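Local coordinates for pyridoxal kinase (Entamoeba histolytica, PDB 4S1H), which probably phosphorylates pyridoxal to pyridoxal 5'-phosphate at the expense of ATP, using magnesium ions held beside the nucleotide, at residues L6-Y11 with V36-L41; V55-F60 with S86-Y91; V175-S180 with I187-S192; F202-P207 with F274-I279. All blocks are in the same frame, centred on the assembly; numbering follows the deposited sequence.

Contact 1: L6-Y11 with V36-L41; sequences LTISSY and VLTTHL
Ile8 pairs with Val36 and Ser9 with Leu37 as parallel neighbours, and three backbone hydrogen bonds document the register: Val36 N to Thr7 O (3.0 Å), Ser9 N to Val36 O (3.3 Å) and Thr38 N to Ser9 O (2.8 Å). The last donor stands 48° out of the carbonyl plane, where the strand 5-9 is ending. Beyond it a side chain takes over: Tyr11 N donates to Thr39 OG1 at 2.9 Å and 171°, before Leu41 N returns to Tyr11 O. These strands and the helix 18-28 between them form a beta-alpha-beta unit of the ribokinase-like fold, and Ser10, just past the end of the first strand, belongs to the pyridoxal 5'-phosphate site.

Among the apolar contacts, Ile8 lies beside Val36, both pointing the same way, and its CG2 is 3.7 Å from Thr38 CG2 across a near right angle. Leu37 CD1 packs 3.6 Å from Tyr11 CB, the side chains running alongside each other.

Aromatic contact is rim to rim: Tyr11 CD2 is 3.8 Å from His40 CD2, the planes 49° apart. Tyr11 OH bonds to Phe35 O, and His40 NE2 to Leu37 N, both of the second subunit.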
# COMPACT_ATOMS: atom_id res chain seq x y z
N LEU A 6 5.67 -10.81 5.97
CA LEU A 6 5.82 -10.77 4.51
C LEU A 6 4.51 -11.21 3.93
O LEU A 6 3.97 -12.26 4.32
CB LEU A 6 6.95 -11.69 4.06
CG LEU A 6 7.04 -12.05 2.59
CD1 LEU A 6 7.41 -10.79 1.80
CD2 LEU A 6 8.07 -13.15 2.41
N THR A 7 3.98 -10.39 3.04
CA THR A 7 2.68 -10.67 2.43
C THR A 7 2.77 -10.52 0.93
O THR A 7 3.23 -9.50 0.38
CB THR A 7 1.53 -9.85 3.06
OG1 THR A 7 0.36 -9.96 2.23
CG2 THR A 7 1.89 -8.42 3.19
N ILE A 8 2.33 -11.56 0.25
CA ILE A 8 2.44 -11.71 -1.19
C ILE A 8 1.05 -11.83 -1.74
O ILE A 8 0.36 -12.85 -1.52
CB ILE A 8 3.29 -12.98 -1.53
CG1 ILE A 8 4.69 -12.90 -0.91
CG2 ILE A 8 3.32 -13.22 -3.03
CD1 ILE A 8 5.50 -14.19 -0.98
N SER A 9 0.58 -10.82 -2.46
CA SER A 9 -0.78 -10.82 -2.96
C SER A 9 -0.97 -9.71 -3.99
O SER A 9 0.00 -9.04 -4.38
CB SER A 9 -1.80 -10.68 -1.82
OG SER A 9 -3.12 -10.92 -2.29
N SER A 10 -2.18 -9.54 -4.46
CA SER A 10 -2.48 -8.67 -5.59
C SER A 10 -2.47 -7.20 -5.20
O SER A 10 -2.49 -6.86 -4.03
CB SER A 10 -3.87 -8.99 -6.14
OG SER A 10 -4.81 -9.00 -5.07
N TYR A 11 -2.41 -6.33 -6.21
CA TYR A 11 -2.44 -4.89 -6.00
C TYR A 11 -3.39 -4.24 -7.01
O TYR A 11 -3.35 -4.58 -8.20
CB TYR A 11 -1.03 -4.30 -6.12
CG TYR A 11 -1.03 -2.81 -5.94
CD1 TYR A 11 -0.95 -2.26 -4.69
CD2 TYR A 11 -1.16 -1.96 -7.03
CE1 TYR A 11 -1.00 -0.90 -4.49
CE2 TYR A 11 -1.18 -0.58 -6.86
CZ TYR A 11 -1.07 -0.06 -5.59
OH TYR A 11 -1.12 1.29 -5.35
N VAL A 36 4.96 -7.65 -1.16
CA VAL A 36 5.37 -8.05 -2.47
C VAL A 36 4.11 -8.23 -3.32
O VAL A 36 3.20 -8.96 -2.97
CB VAL A 36 6.22 -9.33 -2.48
CG1 VAL A 36 6.57 -9.73 -3.90
CG2 VAL A 36 7.46 -9.13 -1.63
N LEU A 37 4.04 -7.56 -4.43
CA LEU A 37 2.84 -7.59 -5.31
C LEU A 37 2.88 -8.72 -6.33
O LEU A 37 3.92 -9.09 -6.87
CB LEU A 37 2.68 -6.25 -6.04
CG LEU A 37 2.84 -5.01 -5.14
CD1 LEU A 37 2.57 -3.77 -6.00
CD2 LEU A 37 1.97 -5.04 -3.89
N THR A 38 1.72 -9.31 -6.60
CA THR A 38 1.60 -10.31 -7.66
C THR A 38 0.87 -9.78 -8.91
O THR A 38 0.84 -10.47 -9.94
CB THR A 38 0.81 -11.55 -7.20
OG1 THR A 38 -0.50 -11.14 -6.83
CG2 THR A 38 1.47 -12.19 -6.01
N THR A 39 0.28 -8.59 -8.80
CA THR A 39 -0.34 -7.85 -9.92
C THR A 39 -0.13 -6.36 -9.73
O THR A 39 0.15 -5.92 -8.62
CB THR A 39 -1.86 -8.05 -10.02
OG1 THR A 39 -2.55 -7.40 -8.93
CG2 THR A 39 -2.23 -9.54 -9.99
N HIS A 40 -0.28 -5.62 -10.81
CA HIS A 40 -0.41 -4.16 -10.77
C HIS A 40 -1.57 -3.78 -11.69
O HIS A 40 -1.38 -3.52 -12.88
CB HIS A 40 0.91 -3.51 -11.18
CG HIS A 40 0.89 -2.00 -11.19
ND1 HIS A 40 1.69 -1.26 -12.03
CD2 HIS A 40 0.18 -1.10 -10.47
CE1 HIS A 40 1.48 0.03 -11.84
NE2 HIS A 40 0.57 0.16 -10.90
N LEU A 41 -2.79 -3.76 -11.13
CA LEU A 41 -4.00 -3.47 -11.88
C LEU A 41 -4.56 -2.12 -11.50
O LEU A 41 -4.37 -1.65 -10.39
CB LEU A 41 -5.08 -4.51 -11.59
CG LEU A 41 -4.61 -5.96 -11.72
CD1 LEU A 41 -5.73 -6.90 -11.33
CD2 LEU A 41 -4.16 -6.24 -13.14

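Contact 2: V55-F60 with S86-Y91; sequences VLLNDF and SSDLVY
Phe60 and Leu89 touch at the root of the aromatic ring, where the Leu89 methyl CD2 lies 3.6 Å from Phe60 CB and 3.8 Å from Phe60 CG. The other flat group, the Asp88 carboxylate, is held by its own segment: Ser86 OG donates to OD1 on the syn side, 17° out of the plane, while OD2 is turned toward Leu57, whose CB is 3.7 Å away. The two segments open the helices 57-69 and 87-100, neighbouring helices packed against the mixed central sheet of the ribokinase-like alpha/beta fold; Leu56 is the N-cap of the first.

Leu89 does most of the apolar work. Its CG is anti to the carbonyl carbon (chi1 -60°), and chi2 (172°) sets CD1 anti to CA, 3.5 Å from Val55 O; CD2, the other methyl, reaches Leu57 CA as well as Phe60. Leu57 and Leu89 run past one another in opposing senses, their closest side-chain approach being Leu57 CD1 to Leu89 CD2 at 4.1 Å. Phe84 also packs on Leu89.

No direct hydrogen bond joins the segments, but two waters do. One donates to both Val55 O and Ser86 OG. The other accepts from Leu57 N, in the first turn of its helix, and donates to Asp88 OD2, a link through which the carboxylate may favourably oppose the partial positive charge of the helix N-terminus. The water to OD2 distance is 2.7 Å.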
# COMPACT_ATOMS: atom_id res chain seq x y z
N VAL A 55 2.31 -9.67 -12.29
CA VAL A 55 3.75 -9.62 -12.10
C VAL A 55 4.44 -10.83 -12.75
O VAL A 55 3.94 -11.96 -12.66
CB VAL A 55 4.09 -9.44 -10.61
CG1 VAL A 55 5.57 -9.66 -10.32
CG2 VAL A 55 3.64 -8.04 -10.15
N LEU A 56 5.53 -10.57 -13.46
CA LEU A 56 6.26 -11.63 -14.17
C LEU A 56 7.20 -12.36 -13.22
O LEU A 56 7.77 -11.76 -12.29
CB LEU A 56 7.07 -11.05 -15.33
CG LEU A 56 6.32 -10.33 -16.44
CD1 LEU A 56 7.33 -9.69 -17.38
CD2 LEU A 56 5.41 -11.31 -17.17
N LEU A 57 7.33 -13.67 -13.44
CA LEU A 57 8.18 -14.49 -12.59
C LEU A 57 9.59 -13.91 -12.38
O LEU A 57 10.10 -13.90 -11.25
CB LEU A 57 8.33 -15.87 -13.20
CG LEU A 57 9.16 -16.91 -12.44
CD1 LEU A 57 8.65 -17.09 -11.01
CD2 LEU A 57 9.15 -18.21 -13.22
N ASN A 58 10.23 -13.45 -13.45
CA ASN A 58 11.62 -12.97 -13.30
C ASN A 58 11.71 -11.76 -12.36
O ASN A 58 12.65 -11.64 -11.56
CB ASN A 58 12.26 -12.69 -14.66
CG ASN A 58 11.73 -11.44 -15.33
OD1 ASN A 58 10.56 -11.38 -15.71
ND2 ASN A 58 12.59 -10.43 -15.47
N ASP A 59 10.71 -10.88 -12.43
CA ASP A 59 10.63 -9.74 -11.54
C ASP A 59 10.36 -10.16 -10.09
O ASP A 59 10.95 -9.64 -9.16
CB ASP A 59 9.58 -8.72 -12.03
CG ASP A 59 10.01 -8.03 -13.33
OD1 ASP A 59 11.21 -7.75 -13.50
OD2 ASP A 59 9.15 -7.82 -14.22
N PHE A 60 9.46 -11.13 -9.90
CA PHE A 60 9.19 -11.65 -8.59
C PHE A 60 10.47 -12.25 -7.94
O PHE A 60 10.78 -11.98 -6.78
CB PHE A 60 8.05 -12.67 -8.72
CG PHE A 60 7.60 -13.28 -7.43
CD1 PHE A 60 6.76 -12.59 -6.57
CD2 PHE A 60 8.02 -14.53 -7.06
CE1 PHE A 60 6.33 -13.16 -5.36
CE2 PHE A 60 7.58 -15.13 -5.87
CZ PHE A 60 6.74 -14.44 -5.02
N SER A 86 -0.83 -16.60 -11.77
CA SER A 86 -0.22 -17.68 -12.52
C SER A 86 0.48 -18.66 -11.60
O SER A 86 0.95 -18.27 -10.53
CB SER A 86 0.77 -17.12 -13.55
OG SER A 86 1.72 -16.24 -12.95
N SER A 87 0.51 -19.93 -12.01
CA SER A 87 1.08 -20.99 -11.18
C SER A 87 2.60 -20.85 -10.98
O SER A 87 3.12 -21.29 -9.96
CB SER A 87 0.77 -22.37 -11.75
OG SER A 87 1.22 -22.45 -13.07
N ASP A 88 3.32 -20.30 -11.94
CA ASP A 88 4.78 -20.14 -11.76
C ASP A 88 5.14 -19.39 -10.48
O ASP A 88 6.09 -19.75 -9.79
CB ASP A 88 5.45 -19.54 -13.01
CG ASP A 88 4.85 -18.20 -13.47
OD1 ASP A 88 3.91 -17.68 -12.83
OD2 ASP A 88 5.33 -17.68 -14.51
N LEU A 89 4.35 -18.36 -10.17
CA LEU A 89 4.60 -17.54 -8.97
C LEU A 89 4.26 -18.36 -7.73
O LEU A 89 4.87 -18.18 -6.69
CB LEU A 89 3.78 -16.24 -8.99
CG LEU A 89 4.02 -15.27 -10.16
CD1 LEU A 89 2.98 -14.16 -10.09
CD2 LEU A 89 5.43 -14.74 -10.14
N VAL A 90 3.29 -19.27 -7.83
CA VAL A 90 2.94 -20.08 -6.69
C VAL A 90 4.07 -21.04 -6.36
O VAL A 90 4.42 -21.19 -5.19
CB VAL A 90 1.62 -20.86 -6.92
CG1 VAL A 90 1.29 -21.76 -5.73
CG2 VAL A 90 0.46 -19.90 -7.18
N TYR A 91 4.59 -21.73 -7.38
CA TYR A 91 5.67 -22.70 -7.16
C TYR A 91 6.93 -21.99 -6.65
O TYR A 91 7.58 -22.49 -5.74
CB TYR A 91 5.96 -23.55 -8.39
CG TYR A 91 4.84 -24.55 -8.67
CD1 TYR A 91 4.51 -25.49 -7.74
CD2 TYR A 91 4.13 -24.49 -9.86
CE1 TYR A 91 3.49 -26.41 -7.97
CE2 TYR A 91 3.11 -25.40 -10.11
CZ TYR A 91 2.80 -26.34 -9.15
OH TYR A 91 1.78 -27.25 -9.35
O HOH W 1 2.58 -13.89 -14.06
O HOH W 2 5.29 -15.00 -15.05

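Contact 3: V175-S180 with I187-S192; sequences VILVTS and IILLCS. With ADP (adenosine-5'-diphosphate), chain C.
Leu177 and Leu189 bring their branches together at an oblique crossing, Leu177 CD1 lying 3.6 Å from Leu189 CD2. The same CD1 also meets Cys191 CB at 3.8 Å, and Cys191 is the residue that faces Leu177 in a non-hydrogen-bonded pair. With Leu177 CG anti to its backbone N (chi1 -171°), the branch point itself comes within 4.2 Å of Leu189 CD1. Helix 234-250 covers this face, touching Leu189 and Cys191. On the reverse face Val178 and Leu190 lie side by side and point the same way, while Ile176 and Ser192 are met by helix 158-170; there Ser192 OG bonds to His169.

The two strands are antiparallel, 178° between their directions and 4.7 Å at closest approach of their axes. Two hydrogen-bonded pairs, Ile176 with Ser192 and Val178 with Leu190, each supply two reciprocal N-H to O bonds. The hairpin continues the alpha/beta core, since Val175 and Leu177 bond through their backbones to Ile140 of the central sheet.

Near the turn the side chains change task. Ile187 CG2 packs 3.6 Å from Ser180 CB, and Ile187 CD1 reaches atom C5 of the adenine at 3.6 Å. Thr179 OG1 and Ser180 OG both donate to the alpha-phosphate oxygen O1A of ADP, at 2.6 Å and 2.7 Å, and Thr179 O accepts from the ribose O3'. One residue thus grips both sugar and phosphate, and the two hydroxyls converging on O1A probably help to disperse its negative charge.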
# COMPACT_ATOMS: atom_id res chain seq x y z
N VAL A 175 -5.21 -25.96 10.77
CA VAL A 175 -6.39 -25.13 11.04
C VAL A 175 -6.98 -24.67 9.73
O VAL A 175 -6.27 -24.19 8.86
CB VAL A 175 -6.09 -23.94 11.94
CG1 VAL A 175 -7.38 -23.21 12.29
CG2 VAL A 175 -5.35 -24.36 13.21
N ILE A 176 -8.29 -24.77 9.60
CA ILE A 176 -9.01 -24.34 8.41
C ILE A 176 -10.14 -23.47 8.89
O ILE A 176 -11.01 -23.94 9.62
CB ILE A 176 -9.53 -25.51 7.56
CG1 ILE A 176 -8.39 -26.48 7.15
CG2 ILE A 176 -10.26 -25.01 6.34
CD1 ILE A 176 -8.91 -27.84 6.77
N LEU A 177 -10.15 -22.21 8.48
CA LEU A 177 -11.21 -21.28 8.74
C LEU A 177 -11.98 -21.14 7.43
O LEU A 177 -11.51 -20.53 6.49
CB LEU A 177 -10.63 -19.92 9.18
CG LEU A 177 -11.64 -18.92 9.70
CD1 LEU A 177 -12.25 -19.37 11.02
CD2 LEU A 177 -11.02 -17.55 9.86
N VAL A 178 -13.17 -21.74 7.37
CA VAL A 178 -14.04 -21.63 6.22
C VAL A 178 -14.87 -20.38 6.43
O VAL A 178 -15.68 -20.31 7.33
CB VAL A 178 -14.93 -22.88 6.03
CG1 VAL A 178 -15.62 -22.77 4.68
CG2 VAL A 178 -14.12 -24.16 6.12
N THR A 179 -14.62 -19.36 5.62
CA THR A 179 -15.02 -17.98 5.96
C THR A 179 -16.48 -17.72 5.64
O THR A 179 -17.06 -16.74 6.14
CB THR A 179 -14.13 -16.92 5.26
OG1 THR A 179 -14.16 -17.07 3.84
CG2 THR A 179 -12.70 -17.06 5.72
N SER A 180 -17.05 -18.51 4.75
CA SER A 180 -18.45 -18.35 4.39
C SER A 180 -19.01 -19.61 3.81
O SER A 180 -18.46 -20.17 2.86
CB SER A 180 -18.68 -17.19 3.40
OG SER A 180 -17.92 -17.29 2.22
N ILE A 187 -24.70 -16.45 6.79
CA ILE A 187 -23.41 -16.95 6.41
C ILE A 187 -22.91 -17.68 7.65
O ILE A 187 -22.83 -17.07 8.73
CB ILE A 187 -22.50 -15.74 6.07
CG1 ILE A 187 -22.99 -15.07 4.77
CG2 ILE A 187 -21.03 -16.14 5.96
CD1 ILE A 187 -22.32 -13.73 4.49
N ILE A 188 -22.50 -18.94 7.51
CA ILE A 188 -21.80 -19.64 8.60
C ILE A 188 -20.31 -19.69 8.33
O ILE A 188 -19.89 -19.99 7.22
CB ILE A 188 -22.28 -21.10 8.78
CG1 ILE A 188 -23.78 -21.14 8.78
CG2 ILE A 188 -21.67 -21.67 10.05
CD1 ILE A 188 -24.45 -20.24 9.79
N LEU A 189 -19.54 -19.34 9.35
CA LEU A 189 -18.12 -19.52 9.38
C LEU A 189 -17.84 -20.77 10.20
O LEU A 189 -18.47 -20.96 11.23
CB LEU A 189 -17.45 -18.28 9.97
CG LEU A 189 -15.97 -18.31 10.30
CD1 LEU A 189 -15.33 -16.94 10.02
CD2 LEU A 189 -15.74 -18.73 11.75
N LEU A 190 -16.93 -21.61 9.73
CA LEU A 190 -16.51 -22.82 10.44
C LEU A 190 -15.01 -22.74 10.72
O LEU A 190 -14.21 -22.37 9.82
CB LEU A 190 -16.83 -24.05 9.60
CG LEU A 190 -16.16 -25.36 10.03
CD1 LEU A 190 -16.76 -25.90 11.32
CD2 LEU A 190 -16.30 -26.35 8.88
N CYS A 191 -14.60 -22.98 11.96
CA CYS A 191 -13.18 -23.12 12.30
C CYS A 191 -12.95 -24.56 12.70
O CYS A 191 -13.55 -25.03 13.68
CB CYS A 191 -12.80 -22.22 13.44
SG CYS A 191 -11.01 -22.04 13.58
N SER A 192 -12.11 -25.25 11.93
CA SER A 192 -11.92 -26.69 12.07
C SER A 192 -10.44 -26.93 12.36
O SER A 192 -9.57 -26.41 11.67
CB SER A 192 -12.28 -27.37 10.76
OG SER A 192 -12.02 -28.77 10.78
PB ADP C . -14.30 -13.90 0.13
O1B ADP C . -15.46 -14.53 -0.62
O2B ADP C . -13.97 -12.49 -0.34
O3B ADP C . -13.15 -14.85 0.24
PA ADP C . -16.20 -14.14 2.30
O1A ADP C . -16.04 -15.50 2.93
O2A ADP C . -17.29 -13.91 1.31
O3A ADP C . -14.79 -13.68 1.64
O5' ADP C . -16.34 -13.04 3.44
C5' ADP C . -15.43 -12.88 4.51
C4' ADP C . -16.23 -12.40 5.69
O4' ADP C . -16.87 -11.17 5.35
C3' ADP C . -17.34 -13.37 6.05
O3' ADP C . -16.89 -14.34 7.01
C2' ADP C . -18.40 -12.45 6.58
O2' ADP C . -18.15 -12.16 7.95
C1' ADP C . -18.23 -11.17 5.78
N9 ADP C . -19.14 -11.02 4.62
C8 ADP C . -18.89 -11.19 3.32
N7 ADP C . -19.98 -10.93 2.56
C5 ADP C . -20.96 -10.58 3.41
C6 ADP C . -22.38 -10.16 3.29
N6 ADP C . -22.95 -10.08 2.07
N1 ADP C . -23.04 -9.89 4.43
C2 ADP C . -22.45 -9.97 5.66
N3 ADP C . -21.17 -10.34 5.83
C4 ADP C . -20.40 -10.64 4.76

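Contact 4: F202-P207 with F274-I279; sequences FTIKIP and FTITYI
Phe202 and Ile276 meet through contrasting torsions: Phe202 CG stands between its backbone N and carbonyl carbon (chi1 68°), while Ile276 CG2 is anti to its own backbone N, where it meets Phe202 CB and CG. Chi2 of Ile276 (-58°) puts CD1 near both Phe202 CE1, at 3.9 Å, and Ile204 CD1, at 3.6 Å. At about a right angle to Ile204 lies Phe274, whose CB is 3.6 Å from Ile204 CG2. Its ring also reaches Pro207, whose CD lies at the ring edge, near its plane, 4.0 Å from Phe274 CE2; Ser243 and Gln246 of helix 234-250 also touch this ring.

The direct backbone hydrogen bonds are Thr203 N to Thr277 O at 2.9 Å and Thr277 N to Thr203 O at 3.0 Å, next to the non-hydrogen-bonded antiparallel pair Phe202-Tyr278. Toward Phe274 the chains diverge, consistent with their overall directions being 136° apart, and water bridges them. One molecule accepts from Lys205 N and donates to Thr275 O, both at 2.9 Å; a second accepts from Thr275 N and gives a weak bond to Lys205 O. Tyr278 OH is satisfied by Glu235.

The short strand 277-278 is an outer strand of the four-stranded antiparallel sheet, and the segment leading into it is joined to its neighbour by water; strand 202-207, against which it pairs, carries Ile206 and Pro207, which line the ADP pocket.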
# COMPACT_ATOMS: atom_id res chain seq x y z
N PHE A 202 -15.56 -24.77 16.04
CA PHE A 202 -16.66 -23.86 16.26
C PHE A 202 -17.23 -23.26 14.98
O PHE A 202 -16.57 -23.28 13.92
CB PHE A 202 -16.29 -22.74 17.25
CG PHE A 202 -15.28 -21.75 16.73
CD1 PHE A 202 -15.66 -20.58 16.04
CD2 PHE A 202 -13.96 -21.94 17.04
CE1 PHE A 202 -14.70 -19.66 15.63
CE2 PHE A 202 -12.99 -21.02 16.64
CZ PHE A 202 -13.36 -19.88 15.94
N THR A 203 -18.46 -22.77 15.11
CA THR A 203 -19.09 -21.98 14.06
C THR A 203 -19.52 -20.62 14.60
O THR A 203 -19.62 -20.40 15.81
CB THR A 203 -20.30 -22.69 13.41
OG1 THR A 203 -21.28 -23.04 14.40
CG2 THR A 203 -19.86 -23.93 12.65
N ILE A 204 -19.69 -19.68 13.67
CA ILE A 204 -20.28 -18.38 13.95
C ILE A 204 -21.31 -18.13 12.86
O ILE A 204 -21.00 -18.33 11.67
CB ILE A 204 -19.22 -17.24 13.88
CG1 ILE A 204 -18.08 -17.51 14.87
CG2 ILE A 204 -19.86 -15.87 14.12
CD1 ILE A 204 -16.99 -16.46 14.92
N LYS A 205 -22.50 -17.70 13.28
CA LYS A 205 -23.60 -17.36 12.37
C LYS A 205 -23.63 -15.84 12.17
O LYS A 205 -23.71 -15.08 13.14
CB LYS A 205 -24.92 -17.87 12.93
CG LYS A 205 -26.09 -17.70 11.97
CD LYS A 205 -27.42 -18.13 12.59
CE LYS A 205 -27.45 -19.55 13.07
NZ LYS A 205 -27.01 -20.54 12.07
N ILE A 206 -23.58 -15.42 10.91
CA ILE A 206 -23.52 -14.01 10.53
C ILE A 206 -24.71 -13.67 9.62
O ILE A 206 -24.86 -14.29 8.58
CB ILE A 206 -22.24 -13.74 9.74
CG1 ILE A 206 -21.02 -14.10 10.61
CG2 ILE A 206 -22.17 -12.28 9.28
CD1 ILE A 206 -19.84 -14.65 9.83
N PRO A 207 -25.53 -12.67 9.99
CA PRO A 207 -26.66 -12.31 9.10
C PRO A 207 -26.14 -11.72 7.83
O PRO A 207 -25.22 -10.90 7.89
CB PRO A 207 -27.44 -11.26 9.90
CG PRO A 207 -27.06 -11.50 11.32
CD PRO A 207 -25.63 -11.97 11.29
N PHE A 274 -20.27 -11.43 18.13
CA PHE A 274 -20.90 -12.71 17.74
C PHE A 274 -20.64 -13.74 18.79
O PHE A 274 -19.79 -13.62 19.64
CB PHE A 274 -20.36 -13.18 16.40
CG PHE A 274 -20.75 -12.29 15.27
CD1 PHE A 274 -19.98 -11.20 14.90
CD2 PHE A 274 -21.94 -12.55 14.59
CE1 PHE A 274 -20.40 -10.39 13.87
CE2 PHE A 274 -22.34 -11.75 13.55
CZ PHE A 274 -21.58 -10.67 13.19
N THR A 275 -21.45 -14.79 18.73
CA THR A 275 -21.32 -15.90 19.63
C THR A 275 -20.44 -16.96 18.99
O THR A 275 -20.68 -17.35 17.84
CB THR A 275 -22.73 -16.48 19.94
OG1 THR A 275 -23.54 -15.45 20.53
CG2 THR A 275 -22.65 -17.65 20.89
N ILE A 276 -19.45 -17.42 19.75
CA ILE A 276 -18.65 -18.60 19.40
C ILE A 276 -19.46 -19.82 19.79
O ILE A 276 -19.73 -20.06 20.98
CB ILE A 276 -17.31 -18.64 20.19
CG1 ILE A 276 -16.47 -17.42 19.80
CG2 ILE A 276 -16.54 -19.93 19.94
CD1 ILE A 276 -16.18 -17.34 18.33
N THR A 277 -19.87 -20.60 18.79
CA THR A 277 -20.67 -21.82 19.06
C THR A 277 -19.85 -23.07 18.83
O THR A 277 -19.54 -23.41 17.69
CB THR A 277 -21.88 -21.80 18.16
OG1 THR A 277 -22.62 -20.59 18.42
CG2 THR A 277 -22.79 -23.07 18.38
N TYR A 278 -19.56 -23.79 19.91
CA TYR A 278 -18.84 -25.07 19.80
C TYR A 278 -19.73 -26.14 19.26
O TYR A 278 -20.85 -26.35 19.74
CB TYR A 278 -18.23 -25.50 21.12
CG TYR A 278 -17.29 -24.45 21.65
CD1 TYR A 278 -16.18 -24.08 20.92
CD2 TYR A 278 -17.54 -23.82 22.86
CE1 TYR A 278 -15.31 -23.10 21.38
CE2 TYR A 278 -16.68 -22.83 23.33
CZ TYR A 278 -15.58 -22.47 22.58
OH TYR A 278 -14.75 -21.50 23.07
N ILE A 279 -19.21 -26.85 18.26
CA ILE A 279 -20.00 -27.90 17.62
C ILE A 279 -19.45 -29.28 17.93
O ILE A 279 -18.30 -29.42 18.30
CB ILE A 279 -20.04 -27.73 16.09
CG1 ILE A 279 -18.64 -27.57 15.47
CG2 ILE A 279 -20.88 -26.49 15.75
CD1 ILE A 279 -18.57 -27.97 14.01
O HOH W 3 -22.85 -18.14 16.13
O HOH W 4 -23.24 -15.18 16.58

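The four contacts fall into two groups on opposite sides of the chain's centre. Contacts 1 and 2, with centres 11 Å apart, touch directly: Val55 N lies 2.9 Å from Thr38 O, a probable hydrogen bond, and both meet the second subunit. Contacts 3 and 4, with centres 10 Å apart, share one sheet, with probable bonds such as Cys191 N to Phe202 O at 2.8 Å, and both contribute to the ADP pocket. Contacts 1 and 3 come no closer than about 14 Å between nearest atoms. The active site probably lies across that interval: the side chain of Ser10, a pyridoxal 5'-phosphate-site residue, is about 11 Å from ADP, and that of Ser180 about 4 Å from magnesium.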